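Local coordinates for leukotriene A-4 hydrolase (Saccharomyces cerevisiae, PDB 2XQ0), which acts as a zinc-dependent aminopeptidase that preferentially cleaves di- and tripeptides and also shows low epoxide hydrolase activity in vitro, at residues Pro342-Gln356 / Met460-Asp472. Residues are numbered along the deposited sequence; the frame is centred on the assembly and turned at random.
Sequences PTRHFSALIGWSDLQ and MPPRPHFITALAD
The indole of Trp352 is clamped between Met460 and Arg463. On one face the methyl CE of Met460 makes a CH-pi contact, 3.5 Å from the centroid of the six-membered ring, with SD farther above in a longer Met-aromatic contact. The aliphatic CG of Arg463 lies over the opposite face, and Pro461 O meets the ring edge in plane, 3.3 Å from Trp352 CH2. CG of Trp352 stands anti to the backbone N (chi1 -177°), which sends the indole out from the helix into this slot. A leucine in its place would probably leave the Met460 methyl and the Arg463 methylenes without the flat surface they sandwich, opening a gap between loop and helix. Bends at chi2 and chi3 turn the Met460 methyl onto the indole, while SD meets Leu355 CG tip to tip at 3.8 Å.

In this M1-family peptidase, helix 341-360 follows the helix that carries the zinc ligand Glu324, and the proline-rich segment runs along helix 341-360 toward helix 469-484, which leads into the helical C-terminal region. Leu355 lies about 7 Å, side chain to side chain, from the proton donor Tyr390.

Earlier in helix 341-360, Ala348 CB sits over one face of Phe466, 3.4 Å from CZ, while Leu349 CD2 packs on Phe466 CB. Phe466 also turns an edge toward the face of His345 in an offset edge-to-face pair, planes 88° apart; Ile467 CD1 covers the centre of a His345 face at 3.7 Å.

Ile467 N donates to His345 ND1 (2.9 Å) in a nearly straight bond, though the donor is tilted 28° from the imidazole plane. A water donates to Pro342 O and Ile467 O and accepts from Leu470 N, bridging the two backbones beside the contact of Leu470 CD1 with Pro342 CB.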
loop_
_atom_site.group_PDB
_atom_site.type_symbol
_atom_site.label_atom_id
_atom_site.label_comp_id
_atom_site.label_asym_id
_atom_site.label_seq_id
_atom_site.Cartn_x
_atom_site.Cartn_y
_atom_site.Cartn_z
ATOM N N PRO A 342 10.744 20.260 -9.584
ATOM C CA PRO A 342 10.667 20.659 -8.171
ATOM C C PRO A 342 9.612 19.883 -7.390
ATOM O O PRO A 342 9.796 19.625 -6.196
ATOM C CB PRO A 342 10.303 22.143 -8.251
ATOM C CG PRO A 342 10.907 22.588 -9.539
ATOM C CD PRO A 342 10.665 21.430 -10.479
ATOM N N THR A 343 8.514 19.539 -8.057
ATOM C CA THR A 343 7.458 18.743 -7.446
ATOM C C THR A 343 7.929 17.307 -7.176
ATOM O O THR A 343 7.714 16.775 -6.081
ATOM C CB THR A 343 6.186 18.754 -8.328
ATOM O OG1 THR A 343 5.727 20.100 -8.461
ATOM C CG2 THR A 343 5.071 17.926 -7.704
ATOM N N ARG A 344 8.583 16.681 -8.155
ATOM C CA ARG A 344 9.108 15.333 -7.940
ATOM C C ARG A 344 10.068 15.327 -6.752
ATOM O O ARG A 344 10.019 14.449 -5.885
ATOM C CB ARG A 344 9.828 14.802 -9.191
ATOM C CG ARG A 344 10.636 13.519 -8.896
ATOM C CD ARG A 344 10.954 12.723 -10.157
ATOM N NE ARG A 344 12.140 13.223 -10.855
ATOM C CZ ARG A 344 13.163 12.451 -11.204
ATOM N NH1 ARG A 344 13.141 11.158 -10.914
ATOM N NH2 ARG A 344 14.209 12.961 -11.836
ATOM N N HIS A 345 10.962 16.307 -6.729
ATOM C CA HIS A 345 11.968 16.389 -5.684
ATOM C C HIS A 345 11.354 16.680 -4.319
ATOM O O HIS A 345 11.812 16.162 -3.306
ATOM C CB HIS A 345 13.009 17.447 -6.049
ATOM C CG HIS A 345 13.970 16.993 -7.101
ATOM N ND1 HIS A 345 15.328 16.937 -6.892
ATOM C CD2 HIS A 345 13.763 16.520 -8.350
ATOM C CE1 HIS A 345 15.924 16.478 -7.979
ATOM N NE2 HIS A 345 14.992 16.212 -8.878
ATOM N N PHE A 346 10.323 17.519 -4.281
ATOM C CA PHE A 346 9.626 17.775 -3.015
ATOM C C PHE A 346 9.064 16.462 -2.469
ATOM O O PHE A 346 9.162 16.155 -1.288
ATOM C CB PHE A 346 8.491 18.794 -3.222
ATOM C CG PHE A 346 7.707 19.090 -1.968
ATOM C CD1 PHE A 346 8.257 19.864 -0.954
ATOM C CD2 PHE A 346 6.440 18.573 -1.789
ATOM C CE1 PHE A 346 7.545 20.125 0.201
ATOM C CE2 PHE A 346 5.721 18.842 -0.639
ATOM C CZ PHE A 346 6.270 19.613 0.358
ATOM N N SER A 347 8.459 15.675 -3.337
ATOM C CA SER A 347 7.900 14.395 -2.894
ATOM C C SER A 347 9.018 13.488 -2.325
ATOM O O SER A 347 8.824 12.818 -1.306
ATOM C CB SER A 347 7.135 13.741 -4.062
ATOM O OG SER A 347 6.772 12.406 -3.768
ATOM N N ALA A 348 10.198 13.509 -2.944
ATOM C CA ALA A 348 11.319 12.672 -2.497
ATOM C C ALA A 348 11.829 13.143 -1.150
ATOM O O ALA A 348 12.314 12.349 -0.345
ATOM C CB ALA A 348 12.464 12.717 -3.516
ATOM N N LEU A 349 11.729 14.445 -0.913
ATOM C CA LEU A 349 12.199 15.051 0.333
ATOM C C LEU A 349 11.319 14.643 1.479
ATOM O O LEU A 349 11.803 14.401 2.575
ATOM C CB LEU A 349 12.164 16.577 0.250
ATOM C CG LEU A 349 13.273 17.332 -0.467
ATOM C CD1 LEU A 349 12.865 18.797 -0.607
ATOM C CD2 LEU A 349 14.589 17.205 0.284
ATOM N N ILE A 350 10.013 14.619 1.244
ATOM C CA ILE A 350 9.103 14.144 2.276
ATOM C C ILE A 350 9.378 12.657 2.524
ATOM O O ILE A 350 9.421 12.225 3.662
ATOM C CB ILE A 350 7.618 14.332 1.907
ATOM C CG1 ILE A 350 7.300 15.790 1.540
ATOM C CG2 ILE A 350 6.726 13.831 3.042
ATOM C CD1 ILE A 350 7.779 16.797 2.536
ATOM N N GLY A 351 9.570 11.890 1.450
ATOM C CA GLY A 351 9.900 10.473 1.548
ATOM C C GLY A 351 11.184 10.205 2.323
ATOM O O GLY A 351 11.288 9.229 3.071
ATOM N N TRP A 352 12.168 11.082 2.159
ATOM C CA TRP A 352 13.416 10.971 2.901
ATOM C C TRP A 352 13.171 11.064 4.401
ATOM O O TRP A 352 13.712 10.271 5.170
ATOM C CB TRP A 352 14.439 12.035 2.452
ATOM C CG TRP A 352 15.764 11.906 3.154
ATOM C CD1 TRP A 352 16.194 12.604 4.250
ATOM C CD2 TRP A 352 16.825 11.010 2.808
ATOM N NE1 TRP A 352 17.466 12.208 4.587
ATOM C CE2 TRP A 352 17.868 11.222 3.727
ATOM C CE3 TRP A 352 16.991 10.046 1.804
ATOM C CZ2 TRP A 352 19.065 10.510 3.674
ATOM C CZ3 TRP A 352 18.177 9.334 1.760
ATOM C CH2 TRP A 352 19.201 9.577 2.688
ATOM N N SER A 353 12.354 12.025 4.824
ATOM C CA SER A 353 12.052 12.156 6.242
ATOM C C SER A 353 11.181 11.005 6.753
ATOM O O SER A 353 11.337 10.602 7.896
ATOM C CB SER A 353 11.411 13.507 6.572
ATOM O OG SER A 353 10.028 13.479 6.305
ATOM N N ASP A 354 10.262 10.497 5.926
ATOM C CA ASP A 354 9.540 9.256 6.248
ATOM C C ASP A 354 10.497 8.059 6.455
ATOM O O ASP A 354 10.331 7.260 7.387
ATOM C CB ASP A 354 8.534 8.913 5.144
ATOM C CG ASP A 354 7.318 9.840 5.133
ATOM O OD1 ASP A 354 7.086 10.564 6.123
ATOM O OD2 ASP A 354 6.577 9.836 4.123
ATOM N N LEU A 355 11.487 7.923 5.583
ATOM C CA LEU A 355 12.485 6.854 5.733
ATOM C C LEU A 355 13.221 6.988 7.065
ATOM O O LEU A 355 13.386 6.017 7.819
ATOM C CB LEU A 355 13.498 6.902 4.574
ATOM C CG LEU A 355 14.538 5.766 4.513
ATOM C CD1 LEU A 355 13.843 4.399 4.532
ATOM C CD2 LEU A 355 15.443 5.887 3.301
ATOM N N GLN A 356 13.688 8.195 7.347
ATOM C CA GLN A 356 14.425 8.446 8.586
ATOM C C GLN A 356 13.610 8.060 9.791
ATOM O O GLN A 356 14.099 7.374 10.683
ATOM C CB GLN A 356 14.821 9.917 8.696
ATOM C CG GLN A 356 15.684 10.231 9.891
ATOM C CD GLN A 356 17.074 9.651 9.763
ATOM O OE1 GLN A 356 17.901 10.162 9.012
ATOM N NE2 GLN A 356 17.342 8.575 10.500
ATOM N N MET A 460 20.302 4.553 6.787
ATOM C CA MET A 460 20.014 5.468 5.680
ATOM C C MET A 460 21.050 5.315 4.586
ATOM O O MET A 460 22.230 5.199 4.865
ATOM C CB MET A 460 20.021 6.924 6.156
ATOM C CG MET A 460 19.044 7.210 7.260
ATOM S SD MET A 460 17.356 7.096 6.655
ATOM C CE MET A 460 17.246 8.574 5.643
ATOM N N PRO A 461 20.614 5.322 3.324
ATOM C CA PRO A 461 21.639 5.319 2.290
ATOM C C PRO A 461 22.267 6.710 2.174
ATOM O O PRO A 461 21.855 7.627 2.874
ATOM C CB PRO A 461 20.839 4.994 1.039
ATOM C CG PRO A 461 19.495 5.577 1.297
ATOM C CD PRO A 461 19.272 5.561 2.773
ATOM N N PRO A 462 23.250 6.875 1.281
ATOM C CA PRO A 462 23.803 8.213 1.089
ATOM C C PRO A 462 22.716 9.186 0.631
ATOM O O PRO A 462 21.869 8.807 -0.180
ATOM C CB PRO A 462 24.833 8.003 -0.030
ATOM C CG PRO A 462 25.236 6.592 0.086
ATOM C CD PRO A 462 23.966 5.861 0.491
ATOM N N ARG A 463 22.771 10.426 1.105
ATOM C CA ARG A 463 21.694 11.386 0.845
ATOM C C ARG A 463 21.859 12.124 -0.475
ATOM O O ARG A 463 22.885 12.762 -0.729
ATOM C CB ARG A 463 21.580 12.405 1.981
ATOM C CG ARG A 463 20.397 13.364 1.796
ATOM C CD ARG A 463 20.247 14.237 3.024
ATOM N NE ARG A 463 21.356 15.173 3.127
ATOM C CZ ARG A 463 21.630 15.889 4.214
ATOM N NH1 ARG A 463 20.897 15.739 5.307
ATOM N NH2 ARG A 463 22.653 16.736 4.211
ATOM N N PRO A 464 20.835 12.066 -1.325
ATOM C CA PRO A 464 20.968 12.778 -2.597
ATOM C C PRO A 464 20.771 14.284 -2.437
ATOM O O PRO A 464 20.375 14.746 -1.370
ATOM C CB PRO A 464 19.844 12.184 -3.444
ATOM C CG PRO A 464 18.823 11.724 -2.440
ATOM C CD PRO A 464 19.550 11.349 -1.185
ATOM N N HIS A 465 21.032 15.039 -3.496
ATOM C CA HIS A 465 20.872 16.489 -3.451
ATOM C C HIS A 465 19.574 16.904 -4.124
ATOM O O HIS A 465 19.567 17.319 -5.284
ATOM C CB HIS A 465 22.064 17.180 -4.116
ATOM C CG HIS A 465 23.382 16.823 -3.500
ATOM N ND1 HIS A 465 24.156 15.776 -3.953
ATOM C CD2 HIS A 465 24.052 17.359 -2.452
ATOM C CE1 HIS A 465 25.253 15.693 -3.222
ATOM N NE2 HIS A 465 25.214 16.641 -2.303
ATOM N N PHE A 466 18.477 16.794 -3.383
ATOM C CA PHE A 466 17.162 17.137 -3.903
ATOM C C PHE A 466 16.983 18.635 -4.074
ATOM O O PHE A 466 17.486 19.440 -3.280
ATOM C CB PHE A 466 16.058 16.593 -3.003
ATOM C CG PHE A 466 15.982 15.100 -2.989
ATOM C CD1 PHE A 466 15.948 14.392 -4.179
ATOM C CD2 PHE A 466 15.933 14.407 -1.789
ATOM C CE1 PHE A 466 15.886 13.016 -4.176
ATOM C CE2 PHE A 466 15.860 13.034 -1.776
ATOM C CZ PHE A 466 15.836 12.335 -2.980
ATOM N N ILE A 467 16.266 19.008 -5.122
ATOM C CA ILE A 467 15.865 20.405 -5.309
ATOM C C ILE A 467 14.920 20.755 -4.163
ATOM O O ILE A 467 13.892 20.098 -3.969
ATOM C CB ILE A 467 15.174 20.589 -6.670
ATOM C CG1 ILE A 467 16.157 20.263 -7.808
ATOM C CG2 ILE A 467 14.580 22.001 -6.803
ATOM C CD1 ILE A 467 15.473 20.048 -9.144
ATOM N N THR A 468 15.281 21.749 -3.358
ATOM C CA THR A 468 14.492 22.029 -2.149
ATOM C C THR A 468 13.586 23.232 -2.312
ATOM O O THR A 468 12.988 23.693 -1.341
ATOM C CB THR A 468 15.376 22.289 -0.928
ATOM O OG1 THR A 468 16.065 23.536 -1.097
ATOM C CG2 THR A 468 16.388 21.160 -0.738
ATOM N N ALA A 469 13.480 23.738 -3.539
ATOM C CA ALA A 469 12.685 24.933 -3.820
ATOM C C ALA A 469 11.305 24.980 -3.141
ATOM O O ALA A 469 10.984 25.954 -2.474
ATOM C CB ALA A 469 12.539 25.132 -5.318
ATOM N N LEU A 470 10.494 23.939 -3.299
ATOM C CA LEU A 470 9.112 23.986 -2.785
ATOM C C LEU A 470 8.985 23.727 -1.283
ATOM O O LEU A 470 7.878 23.728 -0.742
ATOM C CB LEU A 470 8.197 23.031 -3.560
ATOM C CG LEU A 470 8.093 23.328 -5.055
ATOM C CD1 LEU A 470 7.260 22.290 -5.759
ATOM C CD2 LEU A 470 7.546 24.742 -5.293
ATOM N N ALA A 471 10.113 23.498 -0.617
ATOM C CA ALA A 471 10.134 23.281 0.831
ATOM C C ALA A 471 10.760 24.454 1.583
ATOM O O ALA A 471 10.569 24.604 2.794
ATOM C CB ALA A 471 10.877 22.002 1.176
ATOM N N ASP A 472 11.509 25.282 0.863
ATOM C CA ASP A 472 12.260 26.367 1.482
ATOM C C ASP A 472 11.372 27.404 2.167
ATOM O O ASP A 472 11.637 27.820 3.286
ATOM C CB ASP A 472 13.151 27.044 0.437
ATOM C CG ASP A 472 14.302 26.164 -0.004
ATOM O OD1 ASP A 472 14.754 25.328 0.811
ATOM O OD2 ASP A 472 14.760 26.318 -1.159
HETATM O O HOH W 1 11.293 21.314 -4.392
#